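Local coordinates for chromosomal replication initiator protein DnaA (Aquifex aeolicus, PDB 1L8Q), which probably starts and regulates chromosome replication by binding the replication origin in its ATP-bound form, with an AAA+ region and a DNA-binding domain, at residues A[165-168]-A[169-172]; A[15-18]-A[19-22]; A[81-85]-A[86-90]. All coordinates share one frame; numbering follows the deposited sequence.

Contact 1: residues A[165-168]-A[169-172]; sequences ELDN and KTRF
T170 meets the preceding loop in two ways, while the K169 chain before it runs outward, where its amine comes close to that of K173. The backbone N of T170 donates to D167 OD1 at 2.7 Å, and T170 OG1 donates to the same oxygen. The position of OD1 is less certain in this model, and the caution applies to both bonds. The T170 side chain is turned with OG1 beside its own backbone N (chi1 -68°), which would let the hydroxyl and the amide face one carboxylate oxygen. The same rotamer sends CG2 the other way, to 3.8 Å from L166 CD1. D167 is thus the N-cap of helix 168-181, and its negative charge sits where the helix dipole would probably favour it. Strand 160-163 ends shortly before this loop. L166 touches the bound ADP, so the turn that starts the helix borders the nucleotide pocket of the AAA+ region. R171 continues the first helical turn. Its N donates to D167 O at 3.0 Å in a nearly straight bond (167°). Its CG packs on L166 CD2 at 3.6 Å, the two side chains crossing at about a right angle. Further out, R171 runs alongside N168. NH2 is modelled very close to N168 OD1, too short to be exact, with a bent approach at the edge of the guanidinium and near its plane. The amide and guanidinium planes stand 73° apart. NH1 donates to L195 O. A leucine here would probably leave the L195 carbonyl without its NH1 donor and N168 without its guanidinium neighbour. F172 N donates to N168 O at 3.1 Å. The ring leads away to I191 and L195 on helix 188-197.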
loop_
_atom_site.group_PDB
_atom_site.type_symbol
_atom_site.label_atom_id
_atom_site.label_comp_id
_atom_site.label_asym_id
_atom_site.label_seq_id
_atom_site.Cartn_x
_atom_site.Cartn_y
_atom_site.Cartn_z
ATOM N N GLU A 165 -5.977 -10.111 0.732
ATOM C CA GLU A 165 -6.299 -9.267 -0.425
ATOM C C GLU A 165 -7.615 -8.543 -0.227
ATOM O O GLU A 165 -8.509 -9.020 0.474
ATOM C CB GLU A 165 -6.379 -10.097 -1.733
ATOM C CG GLU A 165 -5.045 -10.325 -2.437
ATOM C CD GLU A 165 -5.033 -11.561 -3.366
ATOM O OE1 GLU A 165 -4.018 -11.756 -4.087
ATOM O OE2 GLU A 165 -6.019 -12.347 -3.386
ATOM N N LEU A 166 -7.727 -7.382 -0.848
ATOM C CA LEU A 166 -8.964 -6.644 -0.843
ATOM C C LEU A 166 -9.624 -6.824 -2.201
ATOM O O LEU A 166 -9.339 -6.089 -3.134
ATOM C CB LEU A 166 -8.704 -5.182 -0.583
ATOM C CG LEU A 166 -9.950 -4.430 -0.124
ATOM C CD1 LEU A 166 -10.202 -4.754 1.329
ATOM C CD2 LEU A 166 -9.776 -2.942 -0.308
ATOM N N ASP A 167 -10.496 -7.813 -2.303
ATOM C CA ASP A 167 -11.125 -8.145 -3.559
ATOM C C ASP A 167 -12.276 -7.204 -3.945
ATOM O O ASP A 167 -12.767 -6.429 -3.128
ATOM C CB ASP A 167 -11.596 -9.606 -3.546
ATOM C CG ASP A 167 -12.887 -9.822 -2.731
ATOM O OD1 ASP A 167 -13.425 -8.866 -2.145
ATOM O OD2 ASP A 167 -13.443 -10.935 -2.636
ATOM N N ASN A 168 -12.711 -7.297 -5.197
ATOM C CA ASN A 168 -13.768 -6.425 -5.722
ATOM C C ASN A 168 -15.083 -6.487 -4.944
ATOM O O ASN A 168 -15.685 -5.468 -4.655
ATOM C CB ASN A 168 -14.031 -6.717 -7.212
ATOM C CG ASN A 168 -12.864 -6.307 -8.113
ATOM O OD1 ASN A 168 -12.213 -5.298 -7.888
ATOM N ND2 ASN A 168 -12.608 -7.101 -9.136
ATOM N N LYS A 169 -15.536 -7.680 -4.612
ATOM C CA LYS A 169 -16.778 -7.791 -3.868
ATOM C C LYS A 169 -16.657 -7.045 -2.547
ATOM O O LYS A 169 -17.622 -6.447 -2.075
ATOM C CB LYS A 169 -17.163 -9.251 -3.631
ATOM C CG LYS A 169 -18.557 -9.412 -3.030
ATOM C CD LYS A 169 -18.993 -10.888 -2.909
ATOM C CE LYS A 169 -20.548 -11.013 -2.857
ATOM N NZ LYS A 169 -21.165 -10.783 -1.500
ATOM N N THR A 170 -15.454 -7.047 -1.979
ATOM C CA THR A 170 -15.209 -6.394 -0.702
ATOM C C THR A 170 -15.156 -4.854 -0.809
ATOM O O THR A 170 -15.843 -4.160 -0.063
ATOM C CB THR A 170 -13.954 -6.992 -0.042
ATOM O OG1 THR A 170 -14.232 -8.345 0.339
ATOM C CG2 THR A 170 -13.655 -6.322 1.274
ATOM N N ARG A 171 -14.360 -4.327 -1.735
ATOM C CA ARG A 171 -14.316 -2.881 -1.946
ATOM C C ARG A 171 -15.737 -2.362 -2.112
ATOM O O ARG A 171 -16.140 -1.385 -1.498
ATOM C CB ARG A 171 -13.537 -2.537 -3.214
ATOM C CG ARG A 171 -12.076 -2.283 -3.005
ATOM C CD ARG A 171 -11.377 -1.613 -4.181
ATOM N NE ARG A 171 -11.417 -2.451 -5.372
ATOM C CZ ARG A 171 -11.853 -2.029 -6.545
ATOM N NH1 ARG A 171 -12.273 -0.773 -6.677
ATOM N NH2 ARG A 171 -11.872 -2.851 -7.584
ATOM N N PHE A 172 -16.483 -3.036 -2.971
ATOM C CA PHE A 172 -17.856 -2.702 -3.226
ATOM C C PHE A 172 -18.611 -2.468 -1.920
ATOM O O PHE A 172 -19.193 -1.399 -1.716
ATOM C CB PHE A 172 -18.510 -3.818 -4.044
ATOM C CG PHE A 172 -19.961 -3.607 -4.319
ATOM C CD1 PHE A 172 -20.382 -2.575 -5.132
ATOM C CD2 PHE A 172 -20.909 -4.467 -3.785
ATOM C CE1 PHE A 172 -21.749 -2.380 -5.403
ATOM C CE2 PHE A 172 -22.277 -4.289 -4.042
ATOM C CZ PHE A 172 -22.697 -3.239 -4.858
#

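Contact 2: residues A[15-18]-A[19-22]; sequences VGEG and NRLA
G16 O receives the backbone N of N19 at 3.1 Å. The N-H points well at the oxygen (166°) but comes from above the carbonyl plane, 51° out of it. The bond closes a type I beta turn with E17 and G18 at its corners. R20 N is 3.1 Å from the same G16 O. R20 CB also lies beside this oxygen. A water links the turn to the helix, donating to E17 O at 2.8 Å and accepting, at longer range, from L21 N. The side chains of E17 and R20 lie side by side and point the same way. They form a salt bridge, E17 OE2 to R20 NH1 at 3.3 Å, whose hydrogen bond is weak. The carboxylate oxygen sits at the guanidinium edge, and the two planes are 76° apart. The stronger partner of R20 is E24, which pairs with NE one helical turn on. The aliphatic part of R20 brings CG to 4.0 Å from V15 CG1, because its first torsion swings CG away from the backbone N. N19 holds the N-cap position without a capping bond. Its buried side chain lies near G16 and touches F13, I164 and the ADP. Helix 20-31 packs against strand 160-163. Here a beta turn leads into that helix and places N19 in the ADP-binding site of the AAA+ region.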
loop_
_atom_site.group_PDB
_atom_site.type_symbol
_atom_site.label_atom_id
_atom_site.label_comp_id
_atom_site.label_asym_id
_atom_site.label_seq_id
_atom_site.Cartn_x
_atom_site.Cartn_y
_atom_site.Cartn_z
ATOM N N VAL A 15 -15.854 -9.253 5.264
ATOM C CA VAL A 15 -15.219 -10.473 4.818
ATOM C C VAL A 15 -15.632 -10.848 3.404
ATOM O O VAL A 15 -16.808 -10.819 3.063
ATOM C CB VAL A 15 -15.515 -11.637 5.805
ATOM C CG1 VAL A 15 -14.894 -12.940 5.320
ATOM C CG2 VAL A 15 -15.007 -11.281 7.222
ATOM N N GLY A 16 -14.630 -11.150 2.583
ATOM C CA GLY A 16 -14.805 -11.569 1.206
ATOM C C GLY A 16 -13.801 -12.679 0.939
ATOM O O GLY A 16 -12.959 -12.998 1.798
ATOM N N GLU A 17 -13.843 -13.285 -0.229
ATOM C CA GLU A 17 -12.960 -14.425 -0.388
ATOM C C GLU A 17 -11.480 -14.049 -0.447
ATOM O O GLU A 17 -10.611 -14.904 -0.434
ATOM C CB GLU A 17 -13.427 -15.386 -1.496
ATOM C CG GLU A 17 -14.261 -16.559 -0.917
ATOM C CD GLU A 17 -13.418 -17.821 -0.616
ATOM O OE1 GLU A 17 -12.205 -17.690 -0.217
ATOM O OE2 GLU A 17 -13.950 -18.950 -0.801
ATOM N N GLY A 18 -11.206 -12.757 -0.423
ATOM C CA GLY A 18 -9.846 -12.299 -0.483
ATOM C C GLY A 18 -9.196 -12.137 0.878
ATOM O O GLY A 18 -7.977 -12.013 0.950
ATOM N N ASN A 19 -9.991 -12.127 1.950
ATOM C CA ASN A 19 -9.445 -11.930 3.288
ATOM C C ASN A 19 -9.993 -12.918 4.302
ATOM O O ASN A 19 -9.754 -12.800 5.507
ATOM C CB ASN A 19 -9.669 -10.487 3.769
ATOM C CG ASN A 19 -11.138 -10.030 3.634
ATOM O OD1 ASN A 19 -11.422 -8.831 3.568
ATOM N ND2 ASN A 19 -12.061 -10.981 3.593
ATOM N N ARG A 20 -10.721 -13.897 3.799
ATOM C CA ARG A 20 -11.348 -14.915 4.627
ATOM C C ARG A 20 -10.352 -15.735 5.458
ATOM O O ARG A 20 -10.501 -15.826 6.690
ATOM C CB ARG A 20 -12.177 -15.839 3.745
ATOM C CG ARG A 20 -13.340 -16.498 4.437
ATOM C CD ARG A 20 -14.075 -17.478 3.556
ATOM N NE ARG A 20 -14.294 -18.742 4.252
ATOM C CZ ARG A 20 -14.392 -19.928 3.655
ATOM N NH1 ARG A 20 -14.305 -20.032 2.330
ATOM N NH2 ARG A 20 -14.591 -21.011 4.389
ATOM N N LEU A 21 -9.353 -16.336 4.795
ATOM C CA LEU A 21 -8.325 -17.121 5.496
ATOM C C LEU A 21 -7.797 -16.340 6.692
ATOM O O LEU A 21 -7.949 -16.752 7.835
ATOM C CB LEU A 21 -7.155 -17.418 4.564
ATOM C CG LEU A 21 -6.564 -18.816 4.479
ATOM C CD1 LEU A 21 -5.125 -18.715 4.060
ATOM C CD2 LEU A 21 -6.695 -19.544 5.766
ATOM N N ALA A 22 -7.164 -15.208 6.414
ATOM C CA ALA A 22 -6.596 -14.389 7.456
ATOM C C ALA A 22 -7.627 -14.184 8.552
ATOM O O ALA A 22 -7.364 -14.436 9.727
ATOM C CB ALA A 22 -6.163 -13.061 6.892
HETATM O O HOH W 1 -8.937 -15.510 1.679
#

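Contact 3: residues A[81-85]-A[86-90]; sequences VEHLK and KGTIN
Helix 73-86 ends at a glycine turn in which H83 and T88 meet, and helix 89-97 starts directly after it. T88 N donates to H83 O at 2.6 Å. This is the 6→1 bond of a Schellman motif, with G87 at its positive-phi position; the second bond, G87 N to L84 O, is not established. A helical bond runs from K86 N to E82 O at 3.1 Å. At the phi of G87 (94°) a CB would jam against the carbonyl of K86. T88 OG1 lies between its backbone N and carbonyl carbon (chi1 54°). This turns the hydroxyl back onto the helix end, 3.0 Å from H83 O and 3.3 Å from H83 CB. The H83 ring meets that of F92, their planes about 55° apart. K86 CG lies alongside E82 O, and the chain beyond it runs extended and outward. On another side, L84 CD1 packs on I89 CB at 4.0 Å, the two side chains running side by side. Both rest on R115 of helix 114-129. V81 and R115 bind single-stranded DNA. This sharp helix-to-helix turn probably belongs to the paired-helix initiator-specific motif of DnaA.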
loop_
_atom_site.group_PDB
_atom_site.type_symbol
_atom_site.label_atom_id
_atom_site.label_comp_id
_atom_site.label_asym_id
_atom_site.label_seq_id
_atom_site.Cartn_x
_atom_site.Cartn_y
_atom_site.Cartn_z
ATOM N N VAL A 81 16.068 1.378 20.651
ATOM C CA VAL A 81 17.281 2.203 20.658
ATOM C C VAL A 81 17.221 3.304 21.729
ATOM O O VAL A 81 18.243 3.702 22.285
ATOM C CB VAL A 81 17.537 2.840 19.282
ATOM C CG1 VAL A 81 18.817 3.598 19.285
ATOM C CG2 VAL A 81 17.601 1.758 18.222
ATOM N N GLU A 82 16.016 3.793 22.002
ATOM C CA GLU A 82 15.810 4.828 23.005
ATOM C C GLU A 82 16.039 4.295 24.421
ATOM O O GLU A 82 16.712 4.931 25.237
ATOM C CB GLU A 82 14.397 5.414 22.888
ATOM C CG GLU A 82 14.323 6.736 22.132
ATOM C CD GLU A 82 12.958 6.982 21.470
ATOM O OE1 GLU A 82 12.890 7.787 20.501
ATOM O OE2 GLU A 82 11.949 6.374 21.915
ATOM N N HIS A 83 15.469 3.131 24.706
ATOM C CA HIS A 83 15.627 2.513 26.010
ATOM C C HIS A 83 17.075 2.141 26.229
ATOM O O HIS A 83 17.596 2.279 27.342
ATOM C CB HIS A 83 14.717 1.286 26.164
ATOM C CG HIS A 83 13.267 1.627 26.264
ATOM N ND1 HIS A 83 12.540 1.461 27.422
ATOM C CD2 HIS A 83 12.411 2.161 25.355
ATOM C CE1 HIS A 83 11.295 1.854 27.217
ATOM N NE2 HIS A 83 11.193 2.287 25.973
ATOM N N LEU A 84 17.731 1.705 25.156
ATOM C CA LEU A 84 19.127 1.282 25.234
ATOM C C LEU A 84 20.052 2.403 25.660
ATOM O O LEU A 84 20.954 2.191 26.448
ATOM C CB LEU A 84 19.606 0.705 23.916
ATOM C CG LEU A 84 21.066 0.252 23.938
ATOM C CD1 LEU A 84 21.205 -1.026 24.741
ATOM C CD2 LEU A 84 21.558 0.041 22.515
ATOM N N LYS A 85 19.818 3.605 25.158
ATOM C CA LYS A 85 20.665 4.721 25.548
ATOM C C LYS A 85 20.273 5.332 26.893
ATOM O O LYS A 85 21.106 5.925 27.577
ATOM C CB LYS A 85 20.689 5.780 24.462
ATOM C CG LYS A 85 20.564 5.192 23.102
ATOM C CD LYS A 85 21.594 5.769 22.141
ATOM C CE LYS A 85 22.750 4.804 21.914
ATOM N NZ LYS A 85 23.340 4.954 20.535
ATOM N N LYS A 86 19.006 5.194 27.262
ATOM C CA LYS A 86 18.533 5.734 28.525
ATOM C C LYS A 86 18.974 4.837 29.665
ATOM O O LYS A 86 18.897 5.221 30.826
ATOM C CB LYS A 86 17.016 5.863 28.521
ATOM C CG LYS A 86 16.509 7.070 27.758
ATOM C CD LYS A 86 15.012 7.200 27.836
ATOM C CE LYS A 86 14.529 8.258 26.888
ATOM N NZ LYS A 86 13.083 8.614 27.069
ATOM N N GLY A 87 19.428 3.634 29.314
ATOM C CA GLY A 87 19.875 2.655 30.284
ATOM C C GLY A 87 18.770 1.695 30.677
ATOM O O GLY A 87 18.907 0.944 31.643
ATOM N N THR A 88 17.680 1.703 29.914
ATOM C CA THR A 88 16.517 0.916 30.264
ATOM C C THR A 88 16.195 -0.238 29.311
ATOM O O THR A 88 15.081 -0.731 29.311
ATOM C CB THR A 88 15.313 1.821 30.345
ATOM O OG1 THR A 88 15.189 2.564 29.120
ATOM C CG2 THR A 88 15.514 2.920 31.412
ATOM N N ILE A 89 17.153 -0.690 28.516
ATOM C CA ILE A 89 16.862 -1.773 27.621
ATOM C C ILE A 89 16.087 -2.863 28.348
ATOM O O ILE A 89 15.222 -3.527 27.755
ATOM C CB ILE A 89 18.143 -2.334 26.934
ATOM C CG1 ILE A 89 17.756 -3.235 25.770
ATOM C CG2 ILE A 89 19.042 -3.105 27.910
ATOM C CD1 ILE A 89 16.777 -2.590 24.811
ATOM N N ASN A 90 16.367 -3.031 29.635
ATOM C CA ASN A 90 15.712 -4.081 30.420
ATOM C C ASN A 90 14.202 -3.899 30.643
ATOM O O ASN A 90 13.464 -4.877 30.686
ATOM C CB ASN A 90 16.453 -4.346 31.745
ATOM C CG ASN A 90 17.596 -5.346 31.588
ATOM O OD1 ASN A 90 17.536 -6.259 30.747
ATOM N ND2 ASN A 90 18.644 -5.182 32.393
#

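In the fold
From the N terminus, contact 2 comes first and turns the chain into helix 20-31. Contact 3 follows, joining helices 73-86 and 89-97 between strands 68-72 and 101-105. Contact 1 comes last, after strand 160-163, and starts helix 168-181. The three are in series; none nests in or crosses another. Contacts 1 and 2 still meet in space, with centres about 9 Å apart. E165 N probably donates to G18 O (2.8 Å), and T170 OG1 packs on G16 CA (3.4 Å). Together they bring two helix starts to the ADP pocket. Contact 3 lies about 40 Å from contact 2, centre to centre, among the single-stranded DNA-binding residues.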